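PDB 1EZW: coenzyme f420-dependent n5,n10-methylenetetrahydromethanopterin reductase from Methanopyrus kandleri, which catalyses the reversible reduction of methylenetetrahydromethanopterin to methyltetrahydromethanopterin with reduced coenzyme F420, a step of methanogenesis from carbon dioxide. Local coordinates for the interface of chains A and B. Residues are numbered along the deposited sequence; one frame, centred on the assembly and turned at random. Chains: chain A/B, Coenzyme f420-dependent n5,n10-methylenetetrahydromethanopterin reductase.

The interface of chains A and B. Residues chain A 42-44, 47-48; chain B 46, 78-79, 82, 163.
The ring of A:Tyr43 takes the methyl group of B:Ala163 on one face, CB standing 3.8 Å from the ring centroid as a CH-pi contact, while at its edge, in the ring plane, lies the hydroxyl oxygen OG1 of B:Thr82. That hydroxyl links the two chains. It accepts the backbone N-H of A:Ser44 in a nearly straight bond (N to OG1 3.0 Å, 168° at the hydrogen) and gives its own hydrogen to O of B:Ser78, one helical turn back, at 2.7 Å from OG1, reaching that carbonyl from above its plane. The donated hydrogen thus fixes the hydroxyl's rotation and leaves the oxygen to accept across the interface. With CG2 anti to the backbone N, B:Thr82 turns its methyl to CA of A:Gly47 (3.9 Å). Alongside, OG of B:Ser78, anti to its own backbone N (chi1 176°), donates to the carbonyl O of A:Asn42 at 2.8 Å, in the carbonyl plane. A:Ser44 itself is flanked by OD1 of B:Asn79 and by the bent side chain of B:Met46, whose tip CE also packs 3.6 Å from CA of A:Gly47. In the TIM-barrel subunit, the loop of A:Asn42 to A:Ser44 leads into helix 45-54 and lies against helix 73-86 of chain B; the two-fold repeats the contact with chains exchanged, within the homotetramer built from two loosely associated dimers.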
ATOM      1  N   ASN A  42     -20.492  -8.404   4.214  1.00 15.89           N
ATOM      2  CA  ASN A  42     -19.165  -8.682   3.661  1.00 16.02           C
ATOM      3  C   ASN A  42     -18.218  -7.575   4.060  1.00 16.07           C
ATOM      4  O   ASN A  42     -18.611  -6.679   4.812  1.00 15.54           O
ATOM      5  CB  ASN A  42     -19.275  -8.763   2.144  1.00 17.21           C
ATOM      6  CG  ASN A  42     -20.088  -9.983   1.717  1.00 19.72           C
ATOM      7  OD1 ASN A  42     -19.910 -11.051   2.277  1.00 20.41           O
ATOM      8  ND2 ASN A  42     -20.948  -9.828   0.734  1.00 22.24           N
ATOM      9  N   TYR A  43     -16.973  -7.638   3.578  1.00 14.29           N
ATOM     10  CA  TYR A  43     -16.033  -6.562   3.914  1.00 14.79           C
ATOM     11  C   TYR A  43     -16.543  -5.286   3.207  1.00 15.74           C
ATOM     12  O   TYR A  43     -17.214  -5.327   2.172  1.00 17.67           O
ATOM     13  CB  TYR A  43     -14.613  -6.941   3.493  1.00 13.92           C
ATOM     14  CG  TYR A  43     -14.028  -8.029   4.346  1.00 15.06           C
ATOM     15  CD1 TYR A  43     -13.945  -9.345   3.878  1.00 15.69           C
ATOM     16  CD2 TYR A  43     -13.559  -7.729   5.645  1.00 15.86           C
ATOM     17  CE1 TYR A  43     -13.396 -10.369   4.689  1.00 15.63           C
ATOM     18  CE2 TYR A  43     -13.014  -8.713   6.453  1.00 15.49           C
ATOM     19  CZ  TYR A  43     -12.938 -10.030   5.970  1.00 17.62           C
ATOM     20  OH  TYR A  43     -12.397 -10.992   6.787  1.00 18.52           O
ATOM     21  N   SER A  44     -16.246  -4.138   3.786  0.60 15.32           N
ATOM     22  CA  SER A  44     -16.796  -2.897   3.272  0.60 15.13           C
ATOM     23  C   SER A  44     -16.150  -2.493   1.985  0.60 15.09           C
ATOM     24  O   SER A  44     -14.955  -2.683   1.789  0.60 15.61           O
ATOM     25  CB  SER A  44     -16.660  -1.792   4.314  0.60 17.17           C
ATOM     26  OG  SER A  44     -15.307  -1.420   4.498  0.60 18.70           O
ATOM     27  N   GLY A  47     -13.140  -0.120   2.303  1.00 14.67           N
ATOM     28  CA  GLY A  47     -11.872  -0.727   2.718  1.00 14.83           C
ATOM     29  C   GLY A  47     -11.245  -1.549   1.601  1.00 14.92           C
ATOM     30  O   GLY A  47     -10.050  -1.404   1.305  1.00 15.32           O
ATOM     31  N   VAL A  48     -12.056  -2.414   0.980  1.00 14.10           N
ATOM     32  CA  VAL A  48     -11.582  -3.274  -0.087  1.00 12.79           C
ATOM     33  C   VAL A  48     -11.145  -2.445  -1.309  1.00 14.23           C
ATOM     34  O   VAL A  48     -10.098  -2.722  -1.898  1.00 15.50           O
ATOM     35  CB  VAL A  48     -12.695  -4.283  -0.483  1.00 16.09           C
ATOM     36  CG1 VAL A  48     -12.259  -5.118  -1.711  1.00 17.74           C
ATOM     37  CG2 VAL A  48     -12.977  -5.196   0.704  1.00 15.99           C
TER
ATOM     38  N   MET B  46     -12.852   5.716   6.473  1.00 16.76           N
ATOM     39  CA  MET B  46     -12.499   4.395   5.983  1.00 16.90           C
ATOM     40  C   MET B  46     -11.403   4.491   4.925  1.00 16.12           C
ATOM     41  O   MET B  46     -10.470   3.685   4.930  1.00 16.85           O
ATOM     42  CB  MET B  46     -13.721   3.665   5.387  1.00 20.44           C
ATOM     43  CG  MET B  46     -14.433   2.761   6.368  1.00 24.40           C
ATOM     44  SD  MET B  46     -13.309   1.619   7.211  1.00 23.33           S
ATOM     45  CE  MET B  46     -12.864   0.261   6.057  1.00 27.08           C
ATOM     46  N   SER B  78     -19.264  -3.487   9.751  1.00 13.83           N
ATOM     47  CA  SER B  78     -18.485  -3.965   8.620  1.00 14.53           C
ATOM     48  C   SER B  78     -17.200  -3.129   8.444  1.00 14.70           C
ATOM     49  O   SER B  78     -16.105  -3.717   8.253  1.00 15.26           O
ATOM     50  CB  SER B  78     -19.331  -3.884   7.330  1.00 15.45           C
ATOM     51  OG  SER B  78     -18.546  -4.275   6.189  1.00 15.46           O
ATOM     52  N   ASN B  79     -17.317  -1.789   8.485  1.00 14.75           N
ATOM     53  CA  ASN B  79     -16.128  -0.909   8.358  1.00 15.93           C
ATOM     54  C   ASN B  79     -15.078  -1.287   9.396  1.00 14.77           C
ATOM     55  O   ASN B  79     -13.908  -1.483   9.061  1.00 15.33           O
ATOM     56  CB  ASN B  79     -16.459   0.560   8.579  1.00 16.93           C
ATOM     57  CG  ASN B  79     -17.249   1.135   7.469  1.00 21.08           C
ATOM     58  OD1 ASN B  79     -17.322   0.538   6.415  1.00 21.86           O
ATOM     59  ND2 ASN B  79     -17.828   2.327   7.672  1.00 22.42           N
ATOM     60  N   THR B  82     -13.431  -4.587   8.773  1.00 13.95           N
ATOM     61  CA  THR B  82     -12.577  -4.523   7.562  1.00 13.64           C
ATOM     62  C   THR B  82     -11.254  -3.841   7.907  1.00 14.59           C
ATOM     63  O   THR B  82     -10.199  -4.344   7.550  1.00 15.37           O
ATOM     64  CB  THR B  82     -13.324  -3.791   6.433  1.00 15.41           C
ATOM     65  OG1 THR B  82     -14.551  -4.496   6.174  1.00 13.28           O
ATOM     66  CG2 THR B  82     -12.487  -3.775   5.103  1.00 13.69           C
ATOM     67  N   ALA B 163     -17.894 -11.395   6.876  1.00 20.44           N
ATOM     68  CA  ALA B 163     -16.615 -10.725   7.173  1.00 18.74           C
ATOM     69  C   ALA B 163     -16.120 -11.054   8.565  1.00 20.26           C
ATOM     70  O   ALA B 163     -16.911 -11.096   9.530  1.00 21.80           O
ATOM     71  CB  ALA B 163     -16.774  -9.208   7.038  1.00 18.25           C
TER